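Long-range contacts in aminotransferase class-III (PDB 5GHG), which probably catalyses, as an omega-transaminase dependent on pyridoxal phosphate, the transfer of amino groups between amine donors and carbonyl acceptors: residues 50-55 / 413-418; 142-147 / 219-224; 287-292 / 333-338. The protein carries 1 engineered substitution. All blocks are in the same frame, centred on the assembly; numbering follows the deposited sequence.

Interaction 1 of 3, residues 50-55 / 413-418; sequences YIEAMS and GVISRA
I51 and V414 face each other as a parallel bridge pair, joining strand 49-52 to strand 414-419 in the mixed sheet that brings early and late parts of this aminotransferase chain together. I51 is held through both backbone polar atoms: its N donates to O of G413 at 2.8 Å, and its O receives N of I415 at 2.8 Å, nearly straight at the hydrogen (176°). Farther on the pairing frays, with A53 N making a weak, bent bond to I415 O. I415 has the largest share of the buried surface. Its CG1, anti to the carbonyl carbon (chi1 -68°), sends CD1 to 3.6 Å from CB of Y50, while the other branch, CG2, lies 3.4 Å from OE2 of E52. CB of A53 meets CG1 of V414 at 3.8 Å. M54 folds at chi2 and chi3, and its side chain crosses that of R417 at about a right angle, CE being 3.7 Å from CB of R417. Around this shell, helix 433-455 packs M439 on I51 and A53, and G413 ends helix 400-411 as the C-prime residue of a Schellman motif. Y83 of the second subunit packs on I415 and hydrogen-bonds OE2 of E52, tying the strand to the dimer partner. The other carboxylate oxygen, OE1 of E52, takes the N of G56 in a hydrogen bond and, more weakly, M54 N at 3.1 Å.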
# COMPACT_ATOMS: atom_id res chain seq x y z
N TYR B 50 -14.71 17.61 18.04
CA TYR B 50 -15.63 16.50 17.80
C TYR B 50 -15.15 15.26 18.54
O TYR B 50 -13.95 15.01 18.63
CB TYR B 50 -15.70 16.12 16.32
CG TYR B 50 -15.90 17.27 15.37
CD1 TYR B 50 -14.83 18.06 14.97
CD2 TYR B 50 -17.17 17.55 14.87
CE1 TYR B 50 -15.01 19.11 14.08
CE2 TYR B 50 -17.36 18.61 13.99
CZ TYR B 50 -16.28 19.37 13.59
OH TYR B 50 -16.46 20.40 12.72
N ILE B 51 -16.11 14.47 19.03
CA ILE B 51 -15.82 13.10 19.39
C ILE B 51 -15.57 12.31 18.10
O ILE B 51 -16.43 12.30 17.21
CB ILE B 51 -16.96 12.47 20.19
CG1 ILE B 51 -17.10 13.14 21.56
CG2 ILE B 51 -16.76 10.94 20.30
CD1 ILE B 51 -18.30 12.65 22.37
N GLU B 52 -14.40 11.69 17.99
CA GLU B 52 -14.11 10.83 16.84
C GLU B 52 -14.68 9.44 17.16
O GLU B 52 -13.98 8.52 17.61
CB GLU B 52 -12.62 10.81 16.52
CG GLU B 52 -12.29 11.21 15.05
CD GLU B 52 -12.91 10.26 14.02
OE1 GLU B 52 -13.36 9.16 14.41
OE2 GLU B 52 -12.98 10.61 12.81
N ALA B 53 -15.98 9.31 16.95
CA ALA B 53 -16.67 8.11 17.33
C ALA B 53 -16.34 6.94 16.40
O ALA B 53 -16.78 5.82 16.67
CB ALA B 53 -18.18 8.34 17.37
N MET B 54 -15.59 7.19 15.33
CA MET B 54 -15.10 6.14 14.44
C MET B 54 -13.62 5.82 14.66
O MET B 54 -13.08 4.97 13.94
CB MET B 54 -15.30 6.55 12.97
CG MET B 54 -16.75 6.69 12.56
SD MET B 54 -17.58 5.13 12.80
CE MET B 54 -16.75 4.12 11.57
N SER B 55 -12.95 6.50 15.59
CA SER B 55 -11.51 6.30 15.75
C SER B 55 -10.77 6.53 14.43
O SER B 55 -9.81 5.82 14.10
CB SER B 55 -11.19 4.91 16.30
OG SER B 55 -11.92 4.66 17.50
N GLY B 413 -21.29 17.62 17.23
CA GLY B 413 -19.96 17.37 17.76
C GLY B 413 -19.54 15.91 17.82
O GLY B 413 -18.72 15.55 18.66
N VAL B 414 -20.12 15.06 16.97
CA VAL B 414 -19.79 13.65 16.94
C VAL B 414 -19.55 13.26 15.48
O VAL B 414 -20.41 13.49 14.62
CB VAL B 414 -20.91 12.78 17.55
CG1 VAL B 414 -20.62 11.30 17.36
CG2 VAL B 414 -21.11 13.10 19.04
N ILE B 415 -18.39 12.66 15.21
CA ILE B 415 -18.06 12.18 13.87
C ILE B 415 -18.39 10.69 13.83
O ILE B 415 -17.75 9.86 14.49
CB ILE B 415 -16.58 12.43 13.53
CG1 ILE B 415 -16.33 13.93 13.39
CG2 ILE B 415 -16.18 11.69 12.25
CD1 ILE B 415 -14.86 14.29 13.30
N SER B 416 -19.42 10.34 13.06
CA SER B 416 -19.73 8.96 12.77
C SER B 416 -19.34 8.70 11.31
O SER B 416 -18.60 9.48 10.70
CB SER B 416 -21.21 8.69 13.07
OG SER B 416 -21.61 7.37 12.71
N ARG B 417 -19.83 7.60 10.75
CA ARG B 417 -19.63 7.28 9.34
C ARG B 417 -20.94 6.69 8.84
O ARG B 417 -21.51 5.80 9.48
CB ARG B 417 -18.48 6.26 9.17
CG ARG B 417 -18.10 5.99 7.71
CD ARG B 417 -16.62 5.62 7.62
NE ARG B 417 -16.11 5.66 6.25
CZ ARG B 417 -15.64 6.75 5.65
NH1 ARG B 417 -15.22 6.68 4.40
NH2 ARG B 417 -15.58 7.91 6.31
N ALA B 418 -21.44 7.20 7.73
CA ALA B 418 -22.67 6.70 7.14
C ALA B 418 -22.28 5.64 6.13
O ALA B 418 -21.64 5.94 5.11
CB ALA B 418 -23.47 7.82 6.47

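Interaction 2 of 3, residues 142-147 / 219-224; sequences KKIISR and IAAFIG
K143 pairs with I219 and I144 with A221, so A220 is the extra residue of a beta bulge between two otherwise regular parallel strands whose directions differ by 20°. Backbone hydrogen bonds record the shift: O of K143 accepts A220 N at 2.8 Å and, weakly, A221 N at 3.5 Å. Past the bulge, I145 N donates to A221 O at 2.9 Å, and I223 N returns to I145 O at the same length. Apolar packing centres on I145, which uses its two branches separately: CD1 rests 3.7 Å from CG2 of I219, and CG2 meets CD2 of F222 obliquely at 3.7 Å. CZ of the same ring takes the R147 methylene CD at 3.9 Å, with the guanidinium turned 69° from the ring plane. Among the polar ends, NZ of K143 forms a salt bridge with E214, and NH2 of R147 bonds O of E225, whereas the buried NE of R147 has no partner in the model. The I223 side chain lies about 7 Å from PMP. Helix 240-250 covers F222, helix 118-135 lies over A220, A221 and I223, and strands 178-181 and 254-258 continue this mainly parallel sheet, central to the large domain of fold type I PLP enzymes.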
# COMPACT_ATOMS: atom_id res chain seq x y z
N LYS B 142 -7.08 -22.76 -6.64
CA LYS B 142 -6.70 -21.36 -6.71
C LYS B 142 -7.84 -20.39 -6.40
O LYS B 142 -7.59 -19.20 -6.26
CB LYS B 142 -6.15 -21.03 -8.10
CG LYS B 142 -5.00 -21.93 -8.56
CD LYS B 142 -3.73 -21.67 -7.77
CE LYS B 142 -2.56 -22.59 -8.16
NZ LYS B 142 -2.18 -22.50 -9.60
N LYS B 143 -9.08 -20.86 -6.29
CA LYS B 143 -10.20 -19.94 -6.12
C LYS B 143 -10.31 -19.52 -4.66
O LYS B 143 -10.05 -20.30 -3.74
CB LYS B 143 -11.50 -20.59 -6.60
CG LYS B 143 -11.51 -20.90 -8.12
CD LYS B 143 -12.72 -21.75 -8.51
CE LYS B 143 -12.68 -22.22 -9.96
NZ LYS B 143 -13.68 -23.32 -10.17
N ILE B 144 -10.72 -18.27 -4.45
CA ILE B 144 -10.91 -17.72 -3.12
C ILE B 144 -12.36 -17.32 -3.02
O ILE B 144 -12.86 -16.59 -3.90
CB ILE B 144 -10.01 -16.50 -2.86
CG1 ILE B 144 -8.55 -16.74 -3.30
CG2 ILE B 144 -10.15 -16.03 -1.39
CD1 ILE B 144 -7.80 -17.67 -2.45
N ILE B 145 -13.03 -17.73 -1.95
CA ILE B 145 -14.40 -17.35 -1.71
C ILE B 145 -14.41 -16.21 -0.69
O ILE B 145 -13.90 -16.35 0.41
CB ILE B 145 -15.23 -18.53 -1.20
CG1 ILE B 145 -15.24 -19.66 -2.24
CG2 ILE B 145 -16.68 -18.10 -0.91
CD1 ILE B 145 -15.89 -20.93 -1.75
N SER B 146 -15.03 -15.09 -1.08
CA SER B 146 -15.28 -13.94 -0.23
C SER B 146 -16.79 -13.79 -0.08
O SER B 146 -17.56 -14.64 -0.54
CB SER B 146 -14.66 -12.68 -0.85
OG SER B 146 -14.61 -11.66 0.13
N ARG B 147 -17.22 -12.70 0.52
CA ARG B 147 -18.64 -12.51 0.76
C ARG B 147 -19.12 -11.15 0.28
O ARG B 147 -18.39 -10.16 0.34
CB ARG B 147 -18.96 -12.64 2.26
CG ARG B 147 -18.59 -13.98 2.82
CD ARG B 147 -18.83 -14.03 4.29
NE ARG B 147 -18.00 -13.06 5.01
CZ ARG B 147 -18.00 -12.94 6.34
NH1 ARG B 147 -18.76 -13.75 7.06
NH2 ARG B 147 -17.25 -12.02 6.94
N ILE B 219 -11.12 -24.93 -4.86
CA ILE B 219 -11.30 -23.88 -3.85
C ILE B 219 -10.10 -23.91 -2.91
O ILE B 219 -9.89 -24.90 -2.21
CB ILE B 219 -12.61 -24.06 -3.06
CG1 ILE B 219 -13.83 -24.14 -3.99
CG2 ILE B 219 -12.77 -22.94 -1.99
CD1 ILE B 219 -14.03 -22.94 -4.91
N ALA B 220 -9.34 -22.82 -2.85
CA ALA B 220 -8.17 -22.77 -1.98
C ALA B 220 -8.49 -22.23 -0.59
O ALA B 220 -7.98 -22.74 0.40
CB ALA B 220 -7.07 -21.94 -2.61
N ALA B 221 -9.33 -21.21 -0.49
CA ALA B 221 -9.52 -20.52 0.78
C ALA B 221 -10.84 -19.79 0.81
O ALA B 221 -11.42 -19.46 -0.23
CB ALA B 221 -8.38 -19.52 1.06
N PHE B 222 -11.28 -19.51 2.03
CA PHE B 222 -12.44 -18.68 2.33
C PHE B 222 -11.95 -17.53 3.21
O PHE B 222 -11.20 -17.75 4.16
CB PHE B 222 -13.48 -19.53 3.04
CG PHE B 222 -14.72 -18.80 3.45
CD1 PHE B 222 -14.79 -18.16 4.68
CD2 PHE B 222 -15.85 -18.83 2.66
CE1 PHE B 222 -15.96 -17.53 5.09
CE2 PHE B 222 -17.02 -18.20 3.05
CZ PHE B 222 -17.08 -17.54 4.26
N ILE B 223 -12.33 -16.30 2.88
CA ILE B 223 -11.91 -15.16 3.67
C ILE B 223 -13.13 -14.47 4.28
O ILE B 223 -14.14 -14.26 3.59
CB ILE B 223 -11.07 -14.14 2.87
CG1 ILE B 223 -10.62 -13.01 3.81
CG2 ILE B 223 -11.86 -13.57 1.70
CD1 ILE B 223 -9.49 -12.13 3.27
N GLY B 224 -13.03 -14.12 5.56
CA GLY B 224 -14.06 -13.35 6.20
C GLY B 224 -13.57 -12.52 7.38
O GLY B 224 -12.69 -12.94 8.14

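Interaction 3 of 3, residues 287-292 / 333-338; sequences KQLSSS and AVALEN. With PMP (4'-deoxy-4'-aminopyridoxal-5'-phosphate), chain C.
S290 and A335 bring the two backbones closest, CA to CA 4.2 Å, where the loop after strand 282-285 makes a short 3-10 turn at 288-289 and then a tight bend against helix 329-344. N338 does most of the holding. Its CG stands anti to the backbone N (chi1 179°), which carries the amide from the helix toward the bend. There ND2 faces two consecutive carbonyls, donating weakly to O of Q288 at 2.7 Å and to O of L289 at 3.0 Å. On the other arm of the amide, OD1 accepts from OG of S291 at 2.6 Å, the hydroxyl sitting 30° from the carbonyl plane. One side chain thus uses both ends to pin the loop; the S291 bond orients its amide, and the two weak bonds are consistent with the group being set this way round. OG of S291 has a second partner in the backbone N of V62. Apolar contact is modest: CG of L289 lies 4.1 Å from CB of A335, and helix 93-104 adds L101 against L289 and L97 against A335. Within the loop, O of K287 receives N of S290 and N of S292 from opposite faces of its plane, so this carbonyl knits the turn together internally. K287 itself leaves the helix alone and points the other way. Its chain bends at chi4 and brings NZ to 3.3 Å from N4A of PMP; NZ hydrogen-bonds O of L57 and OG1 of T324 of the second subunit. A lysine at this position, unattached beside an aminated cofactor, is consistent with the lysine that forms the internal aldimine in fold type I aminotransferases, here on a loop hydrogen-bonded to N338 of helix 329-344.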
# COMPACT_ATOMS: atom_id res chain seq x y z
N LYS B 287 -4.24 -1.46 11.29
CA LYS B 287 -5.04 -0.47 12.02
C LYS B 287 -4.68 -0.39 13.49
O LYS B 287 -3.71 0.30 13.84
CB LYS B 287 -6.53 -0.76 11.85
CG LYS B 287 -7.07 -0.35 10.48
CD LYS B 287 -8.57 -0.58 10.43
CE LYS B 287 -9.07 -0.68 8.99
NZ LYS B 287 -9.50 0.59 8.42
N GLN B 288 -5.45 -1.06 14.36
CA GLN B 288 -5.15 -0.93 15.78
C GLN B 288 -3.80 -1.54 16.15
O GLN B 288 -3.33 -1.32 17.26
CB GLN B 288 -6.25 -1.54 16.66
CG GLN B 288 -7.61 -0.87 16.46
CD GLN B 288 -8.55 -1.04 17.64
OE1 GLN B 288 -9.10 -0.05 18.14
NE2 GLN B 288 -8.76 -2.28 18.08
N LEU B 289 -3.20 -2.32 15.25
CA LEU B 289 -1.83 -2.79 15.45
C LEU B 289 -0.89 -1.64 15.81
O LEU B 289 -0.03 -1.77 16.68
CB LEU B 289 -1.36 -3.49 14.17
CG LEU B 289 0.07 -3.99 14.09
CD1 LEU B 289 0.33 -5.03 15.17
CD2 LEU B 289 0.36 -4.56 12.70
N SER B 290 -1.06 -0.48 15.16
CA SER B 290 -0.27 0.69 15.47
C SER B 290 -1.12 1.88 15.87
O SER B 290 -0.60 3.01 15.98
CB SER B 290 0.62 1.08 14.27
OG SER B 290 -0.19 1.60 13.21
N SER B 291 -2.43 1.67 16.08
CA SER B 291 -3.39 2.77 16.21
C SER B 291 -3.30 3.74 15.03
O SER B 291 -3.64 4.93 15.16
CB SER B 291 -3.22 3.51 17.55
OG SER B 291 -3.59 2.66 18.62
N SER B 292 -2.84 3.26 13.89
CA SER B 292 -2.62 4.08 12.68
C SER B 292 -1.61 5.21 12.89
O SER B 292 -1.55 6.13 12.08
CB SER B 292 -3.95 4.66 12.17
OG SER B 292 -4.73 3.64 11.59
N ALA B 333 8.56 -0.36 15.46
CA ALA B 333 8.80 0.13 16.81
C ALA B 333 7.55 0.79 17.39
O ALA B 333 7.25 0.65 18.57
CB ALA B 333 9.98 1.10 16.82
N VAL B 334 6.82 1.52 16.55
CA VAL B 334 5.59 2.17 17.01
C VAL B 334 4.52 1.11 17.32
O VAL B 334 3.82 1.22 18.33
CB VAL B 334 5.09 3.18 15.97
CG1 VAL B 334 3.65 3.60 16.27
CG2 VAL B 334 6.03 4.40 15.95
N ALA B 335 4.40 0.09 16.48
CA ALA B 335 3.41 -0.95 16.74
C ALA B 335 3.72 -1.69 18.06
O ALA B 335 2.81 -2.01 18.83
CB ALA B 335 3.34 -1.93 15.58
N LEU B 336 5.00 -1.97 18.31
CA LEU B 336 5.38 -2.64 19.55
C LEU B 336 4.99 -1.81 20.77
O LEU B 336 4.45 -2.35 21.75
CB LEU B 336 6.88 -2.91 19.57
CG LEU B 336 7.35 -4.23 18.99
CD1 LEU B 336 8.87 -4.14 18.74
CD2 LEU B 336 7.01 -5.38 19.94
N GLU B 337 5.28 -0.51 20.74
CA GLU B 337 4.92 0.34 21.86
C GLU B 337 3.41 0.51 21.97
O GLU B 337 2.86 0.59 23.08
CB GLU B 337 5.59 1.70 21.73
CG GLU B 337 5.26 2.65 22.85
CD GLU B 337 6.07 2.40 24.11
OE1 GLU B 337 6.91 1.48 24.09
OE2 GLU B 337 5.87 3.13 25.10
N ASN B 338 2.71 0.53 20.84
CA ASN B 338 1.24 0.58 20.86
C ASN B 338 0.68 -0.67 21.56
O ASN B 338 -0.23 -0.58 22.41
CB ASN B 338 0.71 0.73 19.45
CG ASN B 338 -0.81 0.76 19.38
OD1 ASN B 338 -1.44 1.75 19.75
ND2 ASN B 338 -1.40 -0.32 18.88
N1 PMP C . -9.57 -5.53 5.59
C2 PMP C . -10.49 -4.87 6.35
C2A PMP C . -11.46 -5.67 7.17
C3 PMP C . -10.55 -3.46 6.37
O3 PMP C . -11.55 -2.87 7.10
C4 PMP C . -9.62 -2.71 5.60
C4A PMP C . -9.56 -1.19 5.61
N4A PMP C . -10.84 -0.53 5.63
C5 PMP C . -8.67 -3.43 4.83
C6 PMP C . -8.63 -4.82 4.88
C5A PMP C . -7.67 -2.75 3.95
O4P PMP C . -6.70 -2.06 4.74
P PMP C . -5.92 -0.78 4.09
O1P PMP C . -5.38 -1.17 2.76
O2P PMP C . -4.84 -0.47 5.11
O3P PMP C . -6.90 0.36 3.92

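From the N terminus, segment 50-55 comes first, and segment 413-418 begins 358 residues after its end, so that interaction 1 closes the longest loop. The other two contacts nest inside it, one after the other. Interaction 2 opens and closes first, joining neighbouring parallel strands of the other, mainly parallel sheet, that of the large domain. Interaction 3 follows, fastening the loop after strand 282-285 of that same sheet to helix 329-344. Interactions 1 and 2 lie on opposite sides of the chain's centre, their own centres 33 Å apart. Interaction 3 comes to about 6 Å from interaction 1 between nearest atoms without touching it, and all three have a residue that meets the second subunit.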